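Putative acyl-[acyl-carrier-protein] desaturase DesA2 (Mycobacterium tuberculosis, PDB 1ZA0) probably acts as a diiron acyl-[acyl-carrier-protein] desaturase in mycobacterial fatty acid biosynthesis, introducing a double bond into carrier-bound acyl chains. Local coordinates at residues A[70-75]-A[226-232]; A[113-117]-A[175-181]; A[147-153]-A[210-215]; A[152-156]-A[196-200]; A[164-169]-A[242-246]. One frame throughout, in Å; residues are numbered along the deposited sequence.

Contact 1 of 5, residues A[70-75]-A[226-232]; sequences EILLIL and GADIEAY
This is an apolar helix-to-loop contact in which the chain linking helices 208-221 and 233-241 lies against one side of helix 63-77. Residues 70-75 form regular helix in mid-course, with Ile74 N to Glu70 O at 3.0 Å and Leu75 N to Ile71 O at 3.1 Å. Residues 226-232 make a type I turn from Gly226 to Ile229, then a type II turn from Ile229 to Tyr232, which is the N-cap of helix 233-241. The backbones are nearest at Ile71 and Gly226, their CA atoms 6.0 Å apart. Gly226 has phi 92°, psi 1°; a CB there would strike its own backbone and lie tight against Ile71 CG2. Ile229 (m, t) points at the helix, its CD1 3.8 Å from Ile74 CG2 and 4.4 Å from both Ile71 CG2 and Leu75 CD2. The Tyr232 ring (chi1 -98°) meets Ile71 edge-on, CD2 to CG1 3.7 Å, while its OH lies 3.7 Å from Ile74 CG1 and 3.7 Å from Glu70 CB. No hydrogen bond joins the segments; the carboxylate of Glu70 forms a salt bridge with Lys235, which also makes a cation-pi contact with Tyr232. Leu75 CD1 closes the other end, 4.0 Å from Gly226 N. The arrangement is a connection between outer helices laid on a core helix of the ferritin-like, four-helix-bundle desaturase fold.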
# COMPACT_ATOMS: atom_id res chain seq x y z
N GLU A 70 6.24 9.64 -3.50
CA GLU A 70 7.56 9.04 -3.65
C GLU A 70 7.73 7.86 -2.73
O GLU A 70 8.24 6.84 -3.15
CB GLU A 70 8.68 10.05 -3.41
CG GLU A 70 8.64 11.15 -4.43
CD GLU A 70 9.74 12.18 -4.26
OE1 GLU A 70 9.73 13.00 -3.32
OE2 GLU A 70 10.61 12.16 -5.15
N ILE A 71 7.22 7.98 -1.50
CA ILE A 71 7.23 6.84 -0.59
C ILE A 71 6.43 5.68 -1.15
O ILE A 71 6.90 4.54 -1.14
CB ILE A 71 6.68 7.26 0.81
CG1 ILE A 71 7.65 8.22 1.48
CG2 ILE A 71 6.38 5.98 1.70
CD1 ILE A 71 6.98 9.05 2.59
N LEU A 72 5.25 5.96 -1.73
CA LEU A 72 4.40 4.89 -2.30
C LEU A 72 5.07 4.18 -3.46
O LEU A 72 5.03 2.92 -3.62
CB LEU A 72 3.05 5.41 -2.79
CG LEU A 72 1.93 5.59 -1.81
CD1 LEU A 72 0.67 6.21 -2.47
CD2 LEU A 72 1.65 4.28 -1.13
N LEU A 73 5.68 5.01 -4.28
CA LEU A 73 6.33 4.52 -5.47
C LEU A 73 7.48 3.59 -5.12
O LEU A 73 7.61 2.45 -5.70
CB LEU A 73 6.78 5.68 -6.31
CG LEU A 73 7.60 5.26 -7.54
CD1 LEU A 73 6.77 4.30 -8.47
CD2 LEU A 73 8.12 6.46 -8.27
N ILE A 74 8.28 4.00 -4.13
CA ILE A 74 9.42 3.18 -3.71
C ILE A 74 8.93 1.84 -3.18
O ILE A 74 9.48 0.78 -3.50
CB ILE A 74 10.26 3.92 -2.61
CG1 ILE A 74 10.96 5.16 -3.15
CG2 ILE A 74 11.29 2.98 -1.94
CD1 ILE A 74 12.12 4.87 -4.00
N LEU A 75 7.91 1.87 -2.35
CA LEU A 75 7.34 0.65 -1.76
C LEU A 75 6.72 -0.25 -2.83
O LEU A 75 6.90 -1.48 -2.84
CB LEU A 75 6.31 1.01 -0.71
CG LEU A 75 6.81 1.69 0.57
CD1 LEU A 75 5.68 1.96 1.53
CD2 LEU A 75 7.96 0.82 1.24
N GLY A 226 7.56 3.01 4.87
CA GLY A 226 8.74 3.72 4.36
C GLY A 226 9.86 3.92 5.39
O GLY A 226 10.88 4.51 5.08
N ALA A 227 9.64 3.43 6.61
CA ALA A 227 10.64 3.38 7.70
C ALA A 227 12.00 2.74 7.32
O ALA A 227 13.01 3.06 7.91
CB ALA A 227 10.03 2.63 8.88
N ASP A 228 11.98 1.82 6.36
CA ASP A 228 13.16 1.13 5.83
C ASP A 228 13.85 1.89 4.66
O ASP A 228 14.89 1.43 4.16
CB ASP A 228 12.76 -0.29 5.33
CG ASP A 228 11.68 -0.26 4.17
OD1 ASP A 228 10.66 0.53 4.23
OD2 ASP A 228 11.76 -0.99 3.14
N ILE A 229 13.30 3.03 4.23
CA ILE A 229 13.89 3.77 3.13
C ILE A 229 15.01 4.70 3.63
O ILE A 229 14.79 5.63 4.40
CB ILE A 229 12.86 4.56 2.28
CG1 ILE A 229 11.70 3.66 1.78
CG2 ILE A 229 13.57 5.23 1.06
CD1 ILE A 229 10.46 4.45 1.41
N GLU A 230 16.20 4.41 3.11
CA GLU A 230 17.43 5.17 3.28
C GLU A 230 17.18 6.64 2.96
O GLU A 230 16.80 6.94 1.83
CB GLU A 230 18.49 4.60 2.29
CG GLU A 230 19.90 5.16 2.44
CD GLU A 230 20.48 4.68 3.74
OE1 GLU A 230 20.45 5.45 4.74
OE2 GLU A 230 20.92 3.51 3.77
N ALA A 231 17.36 7.53 3.93
CA ALA A 231 17.41 8.96 3.63
C ALA A 231 16.04 9.57 3.35
O ALA A 231 15.94 10.58 2.66
CB ALA A 231 18.36 9.23 2.42
N TYR A 232 14.98 8.95 3.87
CA TYR A 232 13.62 9.47 3.68
C TYR A 232 13.05 10.01 4.99
O TYR A 232 11.88 10.33 5.08
CB TYR A 232 12.75 8.37 3.05
CG TYR A 232 12.57 8.47 1.54
CD1 TYR A 232 13.63 8.80 0.69
CD2 TYR A 232 11.33 8.20 0.96
CE1 TYR A 232 13.44 8.87 -0.71
CE2 TYR A 232 11.14 8.26 -0.42
CZ TYR A 232 12.18 8.60 -1.25
OH TYR A 232 11.96 8.63 -2.61

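Contact 2 of 5, residues A[113-117]-A[175-181]; sequences ALREY and EPILAGL
Leu181 (t, t) occupies the apolar centre, between two nearly antiparallel helices whose local axes run at 167° and come no closer than 11.3 Å. Its CD1 is 4.0 Å from Ala113 CB and 4.0 Å from Tyr117 CB, and its CD2 is 4.2 Å from Leu114 CD2. The nearest CA pairs are Ala113-Leu181, 7.5 Å, and Tyr117-Leu178, 7.8 Å, a wide spacing bridged by large side chains. Tyr117 (chi1 t) reaches across: Leu178 CD1 sits over its ring face, 4.0 Å from the centroid in a CH-pi contact, and Ile177 CG2 meets the ring edge at CE1, 4.0 Å. At the polar margin Tyr117 OH donates to Glu175 OE1, 2.6 Å. Glu175, the N-cap of helix 176-206, also accepts from Leu178 N through OE1 and from Ile177 N through OE2, both 2.9 Å. One carboxylate thus both caps a helix start and accepts a hydrogen bond from the Tyr117 hydroxyl of helix 95-121, so the charge is well satisfied beside a buried apolar interface.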
# COMPACT_ATOMS: atom_id res chain seq x y z
N ALA A 113 1.37 3.75 -12.73
CA ALA A 113 0.54 4.96 -12.73
C ALA A 113 1.30 6.10 -11.98
O ALA A 113 1.42 7.20 -12.48
CB ALA A 113 -0.76 4.73 -12.03
N LEU A 114 1.82 5.80 -10.79
CA LEU A 114 2.52 6.82 -10.03
C LEU A 114 3.75 7.36 -10.74
O LEU A 114 3.97 8.56 -10.78
CB LEU A 114 2.94 6.32 -8.66
CG LEU A 114 1.83 6.06 -7.61
CD1 LEU A 114 2.39 5.08 -6.57
CD2 LEU A 114 1.44 7.37 -6.88
N ARG A 115 4.57 6.46 -11.25
CA ARG A 115 5.79 6.88 -11.95
C ARG A 115 5.49 7.74 -13.16
O ARG A 115 6.09 8.80 -13.31
CB ARG A 115 6.61 5.69 -12.38
CG ARG A 115 7.96 6.00 -12.99
CD ARG A 115 8.83 4.75 -13.26
NE ARG A 115 9.33 4.18 -12.03
CZ ARG A 115 10.28 4.71 -11.30
NH1 ARG A 115 10.95 5.77 -11.71
NH2 ARG A 115 10.62 4.12 -10.16
N GLU A 116 4.57 7.27 -14.00
CA GLU A 116 4.18 7.97 -15.22
C GLU A 116 3.55 9.34 -14.95
O GLU A 116 3.89 10.34 -15.61
CB GLU A 116 3.31 7.12 -16.12
CG GLU A 116 4.14 5.99 -16.72
CD GLU A 116 3.38 5.04 -17.66
OE1 GLU A 116 2.19 5.28 -17.93
OE2 GLU A 116 4.03 4.04 -18.06
N TYR A 117 2.69 9.42 -13.95
CA TYR A 117 2.14 10.69 -13.57
C TYR A 117 3.31 11.61 -13.22
O TYR A 117 3.39 12.76 -13.67
CB TYR A 117 1.19 10.58 -12.38
CG TYR A 117 0.64 11.91 -11.94
CD1 TYR A 117 -0.61 12.33 -12.33
CD2 TYR A 117 1.36 12.71 -11.07
CE1 TYR A 117 -1.13 13.60 -11.91
CE2 TYR A 117 0.92 13.93 -10.67
CZ TYR A 117 -0.32 14.40 -11.11
OH TYR A 117 -0.77 15.63 -10.62
N GLU A 175 -5.50 18.57 -6.77
CA GLU A 175 -5.33 18.28 -8.17
C GLU A 175 -6.15 17.02 -8.54
O GLU A 175 -5.86 15.93 -8.05
CB GLU A 175 -3.85 18.10 -8.50
CG GLU A 175 -3.59 18.27 -10.01
CD GLU A 175 -4.01 17.07 -10.84
OE1 GLU A 175 -3.34 15.99 -10.75
OE2 GLU A 175 -4.95 17.20 -11.64
N PRO A 176 -7.18 17.19 -9.35
CA PRO A 176 -8.16 16.14 -9.61
C PRO A 176 -7.67 14.85 -10.33
O PRO A 176 -8.18 13.82 -9.96
CB PRO A 176 -9.17 16.85 -10.49
CG PRO A 176 -8.28 17.92 -11.25
CD PRO A 176 -7.54 18.46 -10.06
N ILE A 177 -6.79 14.94 -11.33
CA ILE A 177 -6.17 13.77 -11.95
C ILE A 177 -5.49 12.90 -10.91
O ILE A 177 -5.85 11.75 -10.76
CB ILE A 177 -5.17 14.15 -13.04
CG1 ILE A 177 -5.84 15.06 -14.10
CG2 ILE A 177 -4.65 12.89 -13.74
CD1 ILE A 177 -7.15 14.58 -14.47
N LEU A 178 -4.59 13.48 -10.12
CA LEU A 178 -3.88 12.76 -9.07
C LEU A 178 -4.77 12.25 -7.96
O LEU A 178 -4.57 11.11 -7.44
CB LEU A 178 -2.72 13.53 -8.52
CG LEU A 178 -1.80 12.77 -7.51
CD1 LEU A 178 -0.98 11.61 -8.03
CD2 LEU A 178 -0.80 13.69 -6.79
N ALA A 179 -5.79 13.04 -7.63
CA ALA A 179 -6.74 12.64 -6.63
C ALA A 179 -7.46 11.36 -7.11
O ALA A 179 -7.62 10.45 -6.34
CB ALA A 179 -7.74 13.75 -6.32
N GLY A 180 -7.87 11.33 -8.36
CA GLY A 180 -8.45 10.17 -9.00
C GLY A 180 -7.59 8.92 -8.98
O GLY A 180 -8.05 7.82 -8.67
N LEU A 181 -6.33 9.13 -9.28
CA LEU A 181 -5.33 8.06 -9.30
C LEU A 181 -5.14 7.44 -7.92
O LEU A 181 -5.21 6.20 -7.74
CB LEU A 181 -4.00 8.63 -9.81
CG LEU A 181 -2.87 7.63 -10.12
CD1 LEU A 181 -1.80 8.39 -10.91
CD2 LEU A 181 -2.24 7.11 -8.90

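Contact 3 of 5, residues A[147-153]-A[210-215]; sequences TQVETLV and ETIAAI
Apolar packing joins the first turns of helix 148-172 to helix 208-221, whose local axes approach to 9.0 Å and cross at -50°. Close CA pairs are Glu150-Ala214 at 5.2 Å and, at 6.3 Å each, Val149-Thr211 and Val153-Ile215. Small Ala214 permits the approach: its CB lies 3.9 Å from Glu150 CG, 4.0 Å from Val153 CG2 and 4.2 Å from Val149 CG1. Both valines are t; Val153 CG1 also meets Ile215 CG1 at 3.8 Å, and Val149 CG1 packs 3.5 Å from Thr211 OG1, a hydroxyl hydrogen-bonded to Thr207 O. Capping bonds set the helix start. Thr147 (chi1 p) is the N-cap and forms a capping box with Glu150: Glu150 N to Thr147 OG1 and Thr147 N to Glu150 OE1, both 3.1 Å. Water supplies the polar link, since no direct hydrogen bond crosses. One water lies 2.6 Å from Thr147 OG1 and donates to Glu210 OE1 at 2.9 Å; a second accepts from Val149 N at 3.2 Å and donates to the same OE1 at 2.8 Å. Glu210 OE2 is hydrogen-bonded to Thr207 OG1. The chemistry is two-sided: mostly aliphatic contact inside, and a solvated edge where an acidic side chain reaches the neighbouring helix's amino end through water.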
# COMPACT_ATOMS: atom_id res chain seq x y z
N THR A 147 6.83 -17.88 8.81
CA THR A 147 5.84 -18.93 8.56
C THR A 147 4.77 -18.44 7.62
O THR A 147 4.65 -17.20 7.36
CB THR A 147 5.14 -19.41 9.85
OG1 THR A 147 4.52 -18.31 10.52
CG2 THR A 147 6.17 -20.03 10.92
N GLN A 148 3.99 -19.39 7.11
CA GLN A 148 2.87 -19.07 6.23
C GLN A 148 1.84 -18.14 6.93
O GLN A 148 1.29 -17.28 6.29
CB GLN A 148 2.14 -20.31 5.71
N VAL A 149 1.64 -18.32 8.23
CA VAL A 149 0.61 -17.63 8.99
C VAL A 149 1.12 -16.27 9.32
O VAL A 149 0.41 -15.30 9.18
CB VAL A 149 0.18 -18.40 10.29
CG1 VAL A 149 -0.66 -17.54 11.24
CG2 VAL A 149 -0.58 -19.66 9.89
N GLU A 150 2.37 -16.21 9.75
CA GLU A 150 3.08 -14.96 9.94
C GLU A 150 3.06 -14.05 8.70
O GLU A 150 2.91 -12.84 8.83
CB GLU A 150 4.52 -15.23 10.36
CG GLU A 150 4.68 -15.41 11.86
CD GLU A 150 6.07 -15.94 12.28
OE1 GLU A 150 6.90 -16.28 11.42
OE2 GLU A 150 6.32 -16.02 13.49
N THR A 151 3.10 -14.66 7.53
CA THR A 151 3.16 -13.97 6.27
C THR A 151 1.77 -13.38 5.96
O THR A 151 1.68 -12.23 5.47
CB THR A 151 3.64 -14.93 5.13
OG1 THR A 151 5.03 -15.28 5.31
CG2 THR A 151 3.63 -14.27 3.79
N LEU A 152 0.70 -14.17 6.21
CA LEU A 152 -0.64 -13.72 5.89
C LEU A 152 -1.01 -12.61 6.84
O LEU A 152 -1.67 -11.66 6.44
CB LEU A 152 -1.68 -14.85 5.90
CG LEU A 152 -1.50 -15.96 4.87
CD1 LEU A 152 -2.44 -17.23 5.20
CD2 LEU A 152 -1.76 -15.43 3.46
N VAL A 153 -0.60 -12.71 8.11
CA VAL A 153 -0.89 -11.71 9.11
C VAL A 153 -0.16 -10.38 8.74
O VAL A 153 -0.76 -9.35 8.77
CB VAL A 153 -0.45 -12.18 10.49
CG1 VAL A 153 -0.44 -11.03 11.51
CG2 VAL A 153 -1.40 -13.38 10.96
N GLU A 210 -1.42 -20.04 17.13
CA GLU A 210 -0.39 -19.67 16.16
C GLU A 210 -0.72 -18.28 15.57
O GLU A 210 0.13 -17.38 15.60
CB GLU A 210 -0.36 -20.72 15.03
CG GLU A 210 0.96 -20.82 14.29
CD GLU A 210 0.85 -21.62 13.02
OE1 GLU A 210 1.67 -21.38 12.10
OE2 GLU A 210 -0.08 -22.49 12.92
N THR A 211 -1.95 -18.14 15.08
CA THR A 211 -2.42 -16.90 14.45
C THR A 211 -2.41 -15.74 15.43
O THR A 211 -1.87 -14.69 15.14
CB THR A 211 -3.77 -17.16 13.77
OG1 THR A 211 -3.64 -18.29 12.87
CG2 THR A 211 -4.16 -16.00 12.82
N ILE A 212 -2.89 -15.96 16.64
CA ILE A 212 -2.85 -14.96 17.68
C ILE A 212 -1.42 -14.51 18.00
O ILE A 212 -1.17 -13.30 18.13
CB ILE A 212 -3.65 -15.41 18.96
CG1 ILE A 212 -5.16 -15.48 18.63
CG2 ILE A 212 -3.45 -14.45 20.13
CD1 ILE A 212 -6.07 -16.03 19.73
N ALA A 213 -0.51 -15.47 18.12
CA ALA A 213 0.88 -15.15 18.38
C ALA A 213 1.49 -14.34 17.25
O ALA A 213 2.25 -13.46 17.51
CB ALA A 213 1.71 -16.45 18.58
N ALA A 214 1.16 -14.70 16.02
CA ALA A 214 1.61 -13.95 14.87
C ALA A 214 1.06 -12.51 14.91
O ALA A 214 1.79 -11.57 14.67
CB ALA A 214 1.26 -14.67 13.61
N ILE A 215 -0.20 -12.33 15.30
CA ILE A 215 -0.79 -11.01 15.34
C ILE A 215 -0.13 -10.19 16.42
O ILE A 215 0.18 -8.99 16.22
CB ILE A 215 -2.34 -11.10 15.52
CG1 ILE A 215 -2.98 -11.75 14.30
CG2 ILE A 215 -2.91 -9.70 15.82
CD1 ILE A 215 -4.44 -12.21 14.49
O HOH W 1 3.54 -19.31 12.75
O HOH W 2 2.19 -21.31 9.32

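Contact 4 of 5, residues A[152-156]-A[196-200]; sequences LVYMA and FANLV
Residues 152-156 and 196-200 both lie within longer helices, 148-172 and 176-206, and their local axes run in roughly opposite directions, with a signed crossing angle of -142° and a closest approach of 8.4 Å. Ala156 and Phe196 are the tightest backbone pair, CA to CA 5.1 Å, followed by Val153 and Val200 at 6.2 Å. Ala156 makes this closeness possible: its CB lies 4.2 Å from Phe196 CB, 4.0 Å from Ala197 CA and 4.2 Å from Val200 CG2. Phe196 (chi1 m) lays its ring beside helix 148-172. Met155 CB sits over the ring face, 3.8 Å from the centroid, as a CH-pi contact, and the all-m Met155 brings SD to 5.3 Å from that centroid, an oblique Met-aromatic contact. Leu152 CD2 meets the ring edge at Phe196 CD1, 4.1 Å, and also touches Leu199 CD1 at 3.8 Å. Val200 (t) fits against the backbone, its CG2 3.5 Å from Leu152 O and 3.8 Å from Val153 N. No hydrogen bond crosses this buried interface. Trp99 and Trp103 make edge-to-face contacts with Phe196, extending the aromatic cluster. The side chain of Phe196 is about 4 Å from that of Glu159 and about 5 Å from that of His192, both manganese ligands here, and the side chain of Met155 is about 6 Å from the bound manganese: this is core packing of the four-helix bundle flanking the metal site of a ferritin-like desaturase.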
# COMPACT_ATOMS: atom_id res chain seq x y z
N LEU A 152 0.70 -14.17 6.21
CA LEU A 152 -0.64 -13.72 5.89
C LEU A 152 -1.01 -12.61 6.84
O LEU A 152 -1.67 -11.66 6.44
CB LEU A 152 -1.68 -14.85 5.90
CG LEU A 152 -1.50 -15.96 4.87
CD1 LEU A 152 -2.44 -17.23 5.20
CD2 LEU A 152 -1.76 -15.43 3.46
N VAL A 153 -0.60 -12.71 8.11
CA VAL A 153 -0.89 -11.71 9.11
C VAL A 153 -0.16 -10.38 8.74
O VAL A 153 -0.76 -9.35 8.77
CB VAL A 153 -0.45 -12.18 10.49
CG1 VAL A 153 -0.44 -11.03 11.51
CG2 VAL A 153 -1.40 -13.38 10.96
N TYR A 154 1.13 -10.49 8.40
CA TYR A 154 1.92 -9.35 7.97
C TYR A 154 1.23 -8.63 6.79
O TYR A 154 1.08 -7.43 6.84
CB TYR A 154 3.34 -9.77 7.58
CG TYR A 154 4.13 -8.64 6.98
CD1 TYR A 154 4.73 -7.64 7.80
CD2 TYR A 154 4.20 -8.49 5.62
CE1 TYR A 154 5.45 -6.56 7.20
CE2 TYR A 154 4.91 -7.43 5.04
CZ TYR A 154 5.50 -6.48 5.83
OH TYR A 154 6.18 -5.46 5.20
N MET A 155 0.85 -9.36 5.75
CA MET A 155 0.22 -8.79 4.61
C MET A 155 -1.13 -8.12 4.93
O MET A 155 -1.43 -7.06 4.36
CB MET A 155 0.02 -9.82 3.53
CG MET A 155 1.29 -10.31 2.87
SD MET A 155 2.33 -8.99 2.20
CE MET A 155 1.15 -8.37 0.92
N ALA A 156 -1.89 -8.66 5.88
CA ALA A 156 -3.14 -8.03 6.22
C ALA A 156 -2.92 -6.66 6.84
O ALA A 156 -3.63 -5.68 6.50
CB ALA A 156 -3.98 -8.96 7.19
N PHE A 196 -6.46 -10.67 2.14
CA PHE A 196 -5.54 -11.24 3.12
C PHE A 196 -6.19 -11.41 4.48
O PHE A 196 -5.94 -12.39 5.20
CB PHE A 196 -4.23 -10.47 3.26
CG PHE A 196 -3.34 -10.60 2.03
CD1 PHE A 196 -2.75 -11.82 1.71
CD2 PHE A 196 -3.13 -9.51 1.20
CE1 PHE A 196 -1.95 -11.95 0.59
CE2 PHE A 196 -2.32 -9.63 0.07
CZ PHE A 196 -1.76 -10.86 -0.25
N ALA A 197 -6.98 -10.43 4.87
CA ALA A 197 -7.58 -10.51 6.20
C ALA A 197 -8.57 -11.70 6.28
O ALA A 197 -8.77 -12.26 7.33
CB ALA A 197 -8.29 -9.22 6.54
N ASN A 198 -9.26 -12.00 5.18
CA ASN A 198 -10.20 -13.12 5.21
C ASN A 198 -9.40 -14.46 5.40
O ASN A 198 -9.88 -15.38 6.07
CB ASN A 198 -11.08 -13.13 3.93
CG ASN A 198 -12.14 -12.05 3.94
OD1 ASN A 198 -12.42 -11.48 5.03
ND2 ASN A 198 -12.79 -11.76 2.74
N LEU A 199 -8.19 -14.53 4.83
CA LEU A 199 -7.37 -15.73 4.94
C LEU A 199 -6.94 -15.87 6.37
O LEU A 199 -6.92 -16.98 6.91
CB LEU A 199 -6.17 -15.70 4.00
CG LEU A 199 -6.41 -15.64 2.52
CD1 LEU A 199 -5.13 -15.68 1.66
CD2 LEU A 199 -7.27 -16.74 2.15
N VAL A 200 -6.63 -14.75 7.00
CA VAL A 200 -6.24 -14.72 8.38
C VAL A 200 -7.39 -15.15 9.31
O VAL A 200 -7.17 -15.84 10.34
CB VAL A 200 -5.71 -13.37 8.81
CG1 VAL A 200 -5.52 -13.28 10.31
CG2 VAL A 200 -4.37 -13.03 8.12

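Contact 5 of 5, residues A[164-169]-A[242-246]; sequences VFCRNL and AGIFG
Ile244 is the main bump, set against the hollow on helix 148-172 bordered by Phe165, Asn168 and Leu169. Its CG2 stands almost on the normal of the Phe165 ring, 4.2 Å from the centroid in a CH-pi contact, and lies 3.8 Å from Phe165 O; its CD1 (m, t rotamer) reaches Leu169 CD1 at 4.0 Å. The backbones come close, with CA to CA 5.0 Å for Asn168-Ile244 and 5.5 Å for Phe165-Phe245. While 164-169 is plain helix, 242-246 is a bend: Gly243, phi 78°, ends helix 233-241 in a Schellman motif, and Gly246 is the N-cap of helix 247-260. The contact thus seats the junction between these two helices on a helix of the ferritin-like bundle, whose far flank, through Cys166, packs on helix 176-206. Asn168 (chi1 m) points across the gap and donates from ND2 to Ile244 O, 2.9 Å at 164°. Phe245, extended at phi -157°, psi 136°, fills the next depression: its CB presses on Phe165 CD1 at 3.4 Å, and Val164 CG1 meets its ring edge at CE1, 4.1 Å. The two phenyl rings, both chi1 t, sit obliquely, with centroids 6.0 Å apart and planes at 44°; Leu250 and Leu253 of helix 247-260 also touch Phe245.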
# COMPACT_ATOMS: atom_id res chain seq x y z
N VAL A 164 -5.11 2.99 4.54
CA VAL A 164 -5.20 4.19 5.36
C VAL A 164 -4.33 5.35 4.78
O VAL A 164 -4.80 6.47 4.57
CB VAL A 164 -4.79 3.87 6.78
CG1 VAL A 164 -4.68 5.13 7.63
CG2 VAL A 164 -5.85 2.88 7.43
N PHE A 165 -3.08 5.04 4.47
CA PHE A 165 -2.17 5.96 3.78
C PHE A 165 -2.80 6.56 2.54
O PHE A 165 -2.84 7.78 2.42
CB PHE A 165 -0.84 5.23 3.49
CG PHE A 165 0.28 6.10 2.97
CD1 PHE A 165 1.40 6.34 3.76
CD2 PHE A 165 0.24 6.60 1.65
CE1 PHE A 165 2.49 7.11 3.26
CE2 PHE A 165 1.31 7.33 1.14
CZ PHE A 165 2.44 7.61 1.98
N CYS A 166 -3.32 5.73 1.61
CA CYS A 166 -3.78 6.23 0.35
C CYS A 166 -5.15 6.94 0.47
O CYS A 166 -5.42 7.91 -0.26
CB CYS A 166 -3.87 5.11 -0.69
SG CYS A 166 -2.27 4.45 -1.16
N ARG A 167 -6.00 6.44 1.37
CA ARG A 167 -7.22 7.15 1.69
C ARG A 167 -6.94 8.59 2.22
O ARG A 167 -7.57 9.57 1.74
CB ARG A 167 -8.09 6.36 2.69
CG ARG A 167 -9.40 7.10 2.98
N ASN A 168 -6.00 8.70 3.17
CA ASN A 168 -5.71 9.94 3.82
C ASN A 168 -5.07 10.86 2.80
O ASN A 168 -5.28 12.08 2.81
CB ASN A 168 -4.79 9.77 5.06
CG ASN A 168 -5.48 9.02 6.22
OD1 ASN A 168 -6.72 8.80 6.19
ND2 ASN A 168 -4.68 8.68 7.25
N LEU A 169 -4.22 10.30 1.97
CA LEU A 169 -3.57 11.10 0.94
C LEU A 169 -4.52 11.62 -0.11
O LEU A 169 -4.49 12.79 -0.42
CB LEU A 169 -2.44 10.29 0.29
CG LEU A 169 -1.71 10.94 -0.87
CD1 LEU A 169 -0.94 12.21 -0.53
CD2 LEU A 169 -0.79 9.90 -1.57
N ALA A 242 1.43 16.17 8.23
CA ALA A 242 0.18 16.40 7.49
C ALA A 242 -0.95 15.48 7.92
O ALA A 242 -2.06 15.62 7.45
CB ALA A 242 0.43 16.24 5.97
N GLY A 243 -0.68 14.50 8.77
CA GLY A 243 -1.70 13.56 9.19
C GLY A 243 -2.00 12.49 8.12
O GLY A 243 -3.01 11.79 8.22
N ILE A 244 -1.17 12.35 7.09
CA ILE A 244 -1.42 11.27 6.11
C ILE A 244 -1.07 9.92 6.75
O ILE A 244 -1.86 8.99 6.71
CB ILE A 244 -0.61 11.55 4.82
CG1 ILE A 244 -1.18 12.83 4.14
CG2 ILE A 244 -0.49 10.36 3.89
CD1 ILE A 244 -0.17 13.49 3.19
N PHE A 245 0.14 9.79 7.24
CA PHE A 245 0.48 8.55 7.91
C PHE A 245 1.61 8.78 8.84
O PHE A 245 2.61 9.42 8.53
CB PHE A 245 0.83 7.45 6.92
CG PHE A 245 0.68 6.06 7.47
CD1 PHE A 245 -0.55 5.40 7.44
CD2 PHE A 245 1.76 5.43 8.07
CE1 PHE A 245 -0.69 4.12 7.95
CE2 PHE A 245 1.62 4.09 8.57
CZ PHE A 245 0.40 3.46 8.51
N GLY A 246 1.46 8.21 10.03
CA GLY A 246 2.50 8.27 11.07
C GLY A 246 2.17 7.35 12.23
O GLY A 246 1.26 6.51 12.13

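Overall arrangement
Helix 148-172 threads contacts 3, 4 and 5. Contacts 3 and 4, centres 8 Å apart, share Leu152 and Val153, and Thr211 CG2 touches Val200 O at 3.9 Å. Contact 1 touches both contact 2 and contact 5 through Leu72, while contacts 2 and 5 stay about 6 Å apart at their nearest atoms: Leu72 CB is 3.8 Å from Leu114 CD1 of contact 2, and Leu72 CG is 3.5 Å from Phe165 CE2 of contact 5. Contacts 2 and 4 both use helix 176-206 but lie on opposite sides of the chain's centre, with centres 28 Å apart. The bound manganese lies between these groups, about 6, 9, 10 and 11 Å from the side chains of Met155, Leu75, Phe165 and Leu114.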